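Local coordinates for protein dihydropteridine reductase (Dictyostelium discoideum, PDB 3ORF) that reduces quinonoid dihydropteridines to tetrahydropteridines with NADH or NADPH, probably renewing the tetrahydrobiopterin cofactor of aromatic amino acid hydroxylases, at residues 207-219 / 238-250. Numbering follows the deposited sequence.
Sequences FDDWTPLSEVAEK and KFETKSKVTTWTN
K219 lies across one face of the W248 indole: its CG sits over the six-membered ring, 3.6 Å from the centroid, and bends at chi2 and chi3 (53° and 73°) carry NZ back over the five-membered ring in a cation-pi contact. F239 CB covers the opposite indole face toward its rim, and W248 CH2 in turn stands over the centre of the F239 ring, while V216 CA and E215 O reach the indole edge. Deeper in, V216 CG2 approaches F239 CE1 obliquely at 3.5 Å, and I188 and L34 continue this apolar layer. Helix 213-225 thus packs over the antiparallel hairpin of strands 236-242 and 245-250, which closes one side of the Rossmann-type sheet of this short-chain dehydrogenase/reductase. Were W248 an alanine, a gap would probably open between K219 and F239 and the K219 ammonium would lose its aromatic partner. Next to this packed end a polar row begins: T246 OG1 donates to E215 OE1 (2.7 Å) from above the carboxylate plane, and T211 OG1 and T241 OG1 share a 2.8 Å hydrogen bond. At the exposed type I' turn, backbone amides rather than packed side chains make the bonds. S243 N gives D209 OD1 a nearly straight bond (171°) on its anti side, K244 N bonds D208 O, and only the ion pair is loose, K242 NZ staying a long 4.0 Å from D209 OD2.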
loop_
_atom_site.group_PDB
_atom_site.type_symbol
_atom_site.label_atom_id
_atom_site.label_comp_id
_atom_site.label_asym_id
_atom_site.label_seq_id
_atom_site.Cartn_x
_atom_site.Cartn_y
_atom_site.Cartn_z
ATOM N N PHE A 207 -23.678 -14.206 14.618
ATOM C CA PHE A 207 -23.248 -14.721 13.276
ATOM C C PHE A 207 -24.221 -14.372 12.160
ATOM O O PHE A 207 -23.841 -14.382 10.987
ATOM C CB PHE A 207 -23.029 -16.229 13.297
ATOM C CG PHE A 207 -21.957 -16.655 14.254
ATOM C CD1 PHE A 207 -20.720 -15.995 14.269
ATOM C CD2 PHE A 207 -22.184 -17.690 15.179
ATOM C CE1 PHE A 207 -19.669 -16.332 15.230
ATOM C CE2 PHE A 207 -21.138 -18.053 16.148
ATOM C CZ PHE A 207 -19.864 -17.355 16.138
ATOM N N ASP A 208 -25.450 -13.993 12.533
ATOM C CA ASP A 208 -26.481 -13.637 11.559
ATOM C C ASP A 208 -26.179 -12.244 10.973
ATOM O O ASP A 208 -26.741 -11.869 9.962
ATOM C CB ASP A 208 -27.869 -13.670 12.235
ATOM C CG ASP A 208 -28.469 -15.134 12.384
ATOM O OD1 ASP A 208 -27.860 -16.153 11.918
ATOM O OD2 ASP A 208 -29.587 -15.264 12.964
ATOM N N ASP A 209 -25.291 -11.483 11.606
ATOM C CA ASP A 209 -24.811 -10.218 11.055
ATOM C C ASP A 209 -23.533 -10.433 10.230
ATOM O O ASP A 209 -22.753 -9.474 10.010
ATOM C CB ASP A 209 -24.459 -9.216 12.160
ATOM C CG ASP A 209 -25.690 -8.638 12.914
ATOM O OD1 ASP A 209 -26.875 -8.923 12.582
ATOM O OD2 ASP A 209 -25.411 -7.885 13.897
ATOM N N TRP A 210 -23.274 -11.683 9.811
ATOM C CA TRP A 210 -22.065 -11.980 8.991
ATOM C C TRP A 210 -22.494 -12.450 7.597
ATOM O O TRP A 210 -23.473 -13.235 7.483
ATOM C CB TRP A 210 -21.267 -13.085 9.672
ATOM C CG TRP A 210 -20.605 -12.619 10.946
ATOM C CD1 TRP A 210 -20.809 -11.426 11.600
ATOM C CD2 TRP A 210 -19.623 -13.319 11.690
ATOM N NE1 TRP A 210 -19.975 -11.339 12.683
ATOM C CE2 TRP A 210 -19.225 -12.482 12.754
ATOM C CE3 TRP A 210 -18.995 -14.559 11.535
ATOM C CZ2 TRP A 210 -18.265 -12.860 13.674
ATOM C CZ3 TRP A 210 -18.047 -14.936 12.460
ATOM C CH2 TRP A 210 -17.679 -14.079 13.504
ATOM N N THR A 211 -21.776 -12.004 6.542
ATOM C CA THR A 211 -22.187 -12.411 5.222
ATOM C C THR A 211 -21.774 -13.873 4.931
ATOM O O THR A 211 -20.634 -14.224 5.046
ATOM C CB THR A 211 -21.630 -11.488 4.117
ATOM O OG1 THR A 211 -21.774 -10.104 4.503
ATOM C CG2 THR A 211 -22.397 -11.724 2.814
ATOM N N PRO A 212 -22.736 -14.726 4.555
ATOM C CA PRO A 212 -22.382 -16.079 4.095
ATOM C C PRO A 212 -21.546 -16.029 2.813
ATOM O O PRO A 212 -21.865 -15.253 1.910
ATOM C CB PRO A 212 -23.743 -16.709 3.798
ATOM C CG PRO A 212 -24.703 -15.933 4.751
ATOM C CD PRO A 212 -24.189 -14.517 4.551
ATOM N N LEU A 213 -20.503 -16.857 2.737
ATOM C CA LEU A 213 -19.590 -16.818 1.602
ATOM C C LEU A 213 -20.363 -17.079 0.269
ATOM O O LEU A 213 -20.041 -16.490 -0.789
ATOM C CB LEU A 213 -18.467 -17.835 1.841
ATOM C CG LEU A 213 -17.625 -17.550 3.084
ATOM C CD1 LEU A 213 -16.668 -18.688 3.293
ATOM C CD2 LEU A 213 -16.869 -16.288 2.967
ATOM N N SER A 214 -21.435 -17.899 0.342
ATOM C CA SER A 214 -22.199 -18.258 -0.837
ATOM C C SER A 214 -22.906 -17.021 -1.327
ATOM O O SER A 214 -23.212 -16.961 -2.478
ATOM C CB SER A 214 -23.220 -19.394 -0.547
ATOM O OG SER A 214 -24.278 -18.930 0.285
ATOM N N GLU A 215 -23.146 -16.007 -0.486
ATOM C CA GLU A 215 -23.765 -14.782 -1.035
ATOM C C GLU A 215 -22.713 -13.986 -1.746
ATOM O O GLU A 215 -22.985 -13.346 -2.723
ATOM C CB GLU A 215 -24.472 -13.902 0.002
ATOM C CG GLU A 215 -25.528 -14.613 0.760
ATOM C CD GLU A 215 -26.476 -13.669 1.535
ATOM O OE1 GLU A 215 -26.532 -12.467 1.234
ATOM O OE2 GLU A 215 -27.205 -14.148 2.421
ATOM N N VAL A 216 -21.493 -14.008 -1.257
ATOM C CA VAL A 216 -20.462 -13.385 -2.071
ATOM C C VAL A 216 -20.321 -14.027 -3.476
ATOM O O VAL A 216 -20.323 -13.353 -4.505
ATOM C CB VAL A 216 -19.126 -13.311 -1.260
ATOM C CG1 VAL A 216 -18.080 -12.617 -2.128
ATOM C CG2 VAL A 216 -19.442 -12.553 0.037
ATOM N N ALA A 217 -20.219 -15.349 -3.511
ATOM C CA ALA A 217 -20.219 -16.102 -4.775
ATOM C C ALA A 217 -21.367 -15.770 -5.706
ATOM O O ALA A 217 -21.154 -15.591 -6.921
ATOM C CB ALA A 217 -20.203 -17.616 -4.526
ATOM N N GLU A 218 -22.579 -15.729 -5.160
ATOM C CA GLU A 218 -23.778 -15.407 -5.956
ATOM C C GLU A 218 -23.715 -13.997 -6.565
ATOM O O GLU A 218 -24.015 -13.805 -7.776
ATOM C CB GLU A 218 -25.014 -15.630 -5.060
ATOM C CG GLU A 218 -26.397 -15.122 -5.523
ATOM C CD GLU A 218 -27.557 -15.784 -4.693
ATOM O OE1 GLU A 218 -27.242 -16.597 -3.746
ATOM O OE2 GLU A 218 -28.767 -15.505 -4.995
ATOM N N LYS A 219 -23.301 -13.001 -5.774
ATOM C CA LYS A 219 -23.117 -11.646 -6.340
ATOM C C LYS A 219 -22.075 -11.658 -7.467
ATOM O O LYS A 219 -22.304 -11.112 -8.572
ATOM C CB LYS A 219 -22.726 -10.658 -5.253
ATOM C CG LYS A 219 -22.554 -9.191 -5.713
ATOM C CD LYS A 219 -23.792 -8.645 -6.484
ATOM C CE LYS A 219 -24.959 -8.390 -5.553
ATOM N NZ LYS A 219 -25.856 -7.276 -6.112
ATOM N N LYS A 238 -18.958 -1.993 -0.951
ATOM C CA LYS A 238 -19.104 -2.358 0.458
ATOM C C LYS A 238 -20.321 -3.266 0.638
ATOM O O LYS A 238 -21.342 -3.054 0.001
ATOM C CB LYS A 238 -19.271 -1.095 1.310
ATOM C CG LYS A 238 -19.216 -1.305 2.842
ATOM C CD LYS A 238 -19.522 -0.010 3.508
ATOM C CE LYS A 238 -19.763 -0.196 5.031
ATOM N NZ LYS A 238 -20.551 0.969 5.509
ATOM N N PHE A 239 -20.231 -4.267 1.499
ATOM C CA PHE A 239 -21.416 -5.067 1.792
ATOM C C PHE A 239 -21.397 -5.492 3.272
ATOM O O PHE A 239 -20.365 -5.820 3.789
ATOM C CB PHE A 239 -21.552 -6.306 0.841
ATOM C CG PHE A 239 -20.379 -7.286 0.856
ATOM C CD1 PHE A 239 -20.446 -8.455 1.607
ATOM C CD2 PHE A 239 -19.240 -7.056 0.117
ATOM C CE1 PHE A 239 -19.428 -9.371 1.585
ATOM C CE2 PHE A 239 -18.166 -7.982 0.082
ATOM C CZ PHE A 239 -18.267 -9.132 0.810
ATOM N N GLU A 240 -22.568 -5.490 3.889
ATOM C CA GLU A 240 -22.755 -5.761 5.272
ATOM C C GLU A 240 -24.107 -6.475 5.397
ATOM O O GLU A 240 -25.052 -6.177 4.671
ATOM C CB GLU A 240 -22.820 -4.450 6.079
ATOM C CG GLU A 240 -22.638 -4.670 7.638
ATOM C CD GLU A 240 -22.552 -3.326 8.456
ATOM O OE1 GLU A 240 -22.620 -2.201 7.865
ATOM O OE2 GLU A 240 -22.440 -3.417 9.711
ATOM N N THR A 241 -24.149 -7.430 6.308
ATOM C CA THR A 241 -25.315 -8.209 6.581
ATOM C C THR A 241 -25.827 -7.773 8.007
ATOM O O THR A 241 -25.012 -7.539 8.940
ATOM C CB THR A 241 -24.929 -9.706 6.544
ATOM O OG1 THR A 241 -24.472 -10.047 5.236
ATOM C CG2 THR A 241 -26.133 -10.595 6.884
ATOM N N LYS A 242 -27.131 -7.650 8.153
ATOM C CA LYS A 242 -27.769 -7.288 9.459
ATOM C C LYS A 242 -28.944 -8.218 9.533
ATOM O O LYS A 242 -29.787 -8.185 8.649
ATOM C CB LYS A 242 -28.259 -5.836 9.468
ATOM C CG LYS A 242 -27.204 -4.788 9.155
ATOM C CD LYS A 242 -26.647 -3.950 10.358
ATOM C CE LYS A 242 -25.907 -4.783 11.442
ATOM N NZ LYS A 242 -25.833 -4.099 12.826
ATOM N N SER A 243 -28.940 -9.124 10.518
ATOM C CA SER A 243 -29.980 -10.149 10.726
ATOM C C SER A 243 -30.350 -10.960 9.462
ATOM O O SER A 243 -31.553 -11.162 9.171
ATOM C CB SER A 243 -31.228 -9.552 11.440
ATOM O OG SER A 243 -30.820 -8.740 12.560
ATOM N N LYS A 244 -29.304 -11.453 8.765
ATOM C CA LYS A 244 -29.431 -12.167 7.486
ATOM C C LYS A 244 -29.857 -11.360 6.223
ATOM O O LYS A 244 -30.188 -11.976 5.222
ATOM C CB LYS A 244 -30.358 -13.398 7.606
ATOM C CG LYS A 244 -29.915 -14.490 8.600
ATOM C CD LYS A 244 -30.883 -15.718 8.524
ATOM C CE LYS A 244 -30.083 -17.032 8.684
ATOM N NZ LYS A 244 -30.853 -18.332 8.620
ATOM N N VAL A 245 -29.933 -10.029 6.255
ATOM C CA VAL A 245 -30.331 -9.234 5.055
ATOM C C VAL A 245 -29.028 -8.599 4.615
ATOM O O VAL A 245 -28.424 -7.863 5.378
ATOM C CB VAL A 245 -31.322 -8.038 5.376
ATOM C CG1 VAL A 245 -31.832 -7.352 4.076
ATOM C CG2 VAL A 245 -32.510 -8.499 6.208
ATOM N N THR A 246 -28.563 -8.869 3.419
ATOM C CA THR A 246 -27.261 -8.316 2.999
ATOM C C THR A 246 -27.461 -7.087 2.113
ATOM O O THR A 246 -28.275 -7.130 1.198
ATOM C CB THR A 246 -26.423 -9.364 2.220
ATOM O OG1 THR A 246 -26.219 -10.508 3.058
ATOM C CG2 THR A 246 -25.023 -8.775 1.789
ATOM N N THR A 247 -26.767 -5.994 2.409
ATOM C CA THR A 247 -26.875 -4.790 1.574
ATOM C C THR A 247 -25.559 -4.490 0.867
ATOM O O THR A 247 -24.524 -4.384 1.516
ATOM C CB THR A 247 -27.302 -3.547 2.448
ATOM O OG1 THR A 247 -28.517 -3.841 3.193
ATOM C CG2 THR A 247 -27.523 -2.313 1.586
ATOM N N TRP A 248 -25.586 -4.331 -0.455
ATOM C CA TRP A 248 -24.380 -3.999 -1.206
ATOM C C TRP A 248 -24.449 -2.540 -1.607
ATOM O O TRP A 248 -25.457 -2.143 -2.198
ATOM C CB TRP A 248 -24.307 -4.844 -2.471
ATOM C CG TRP A 248 -24.333 -6.309 -2.233
ATOM C CD1 TRP A 248 -25.443 -7.110 -1.935
ATOM C CD2 TRP A 248 -23.201 -7.169 -2.275
ATOM N NE1 TRP A 248 -25.019 -8.434 -1.789
ATOM C CE2 TRP A 248 -23.651 -8.483 -1.986
ATOM C CE3 TRP A 248 -21.845 -6.963 -2.511
ATOM C CZ2 TRP A 248 -22.763 -9.588 -1.946
ATOM C CZ3 TRP A 248 -20.966 -8.072 -2.469
ATOM C CH2 TRP A 248 -21.435 -9.357 -2.181
ATOM N N THR A 249 -23.408 -1.753 -1.277
ATOM C CA THR A 249 -23.320 -0.301 -1.564
ATOM C C THR A 249 -22.078 0.047 -2.422
ATOM O O THR A 249 -20.921 -0.149 -1.972
ATOM C CB THR A 249 -23.166 0.524 -0.230
ATOM O OG1 THR A 249 -24.117 0.043 0.733
ATOM C CG2 THR A 249 -23.455 2.032 -0.479
ATOM N N ASN A 250 -22.299 0.572 -3.620
ATOM C CA ASN A 250 -21.201 0.960 -4.507
ATOM C C ASN A 250 -20.664 2.258 -3.989
ATOM O O ASN A 250 -21.427 3.166 -3.740
ATOM C CB ASN A 250 -21.740 1.153 -5.964
ATOM C CG ASN A 250 -22.450 -0.084 -6.479
ATOM O OD1 ASN A 250 -22.079 -1.186 -6.100
ATOM N ND2 ASN A 250 -23.437 0.083 -7.367
HETATM O O HOH W 1 -21.580 -8.111 7.678
HETATM O O HOH W 2 -20.083 -8.350 5.138
#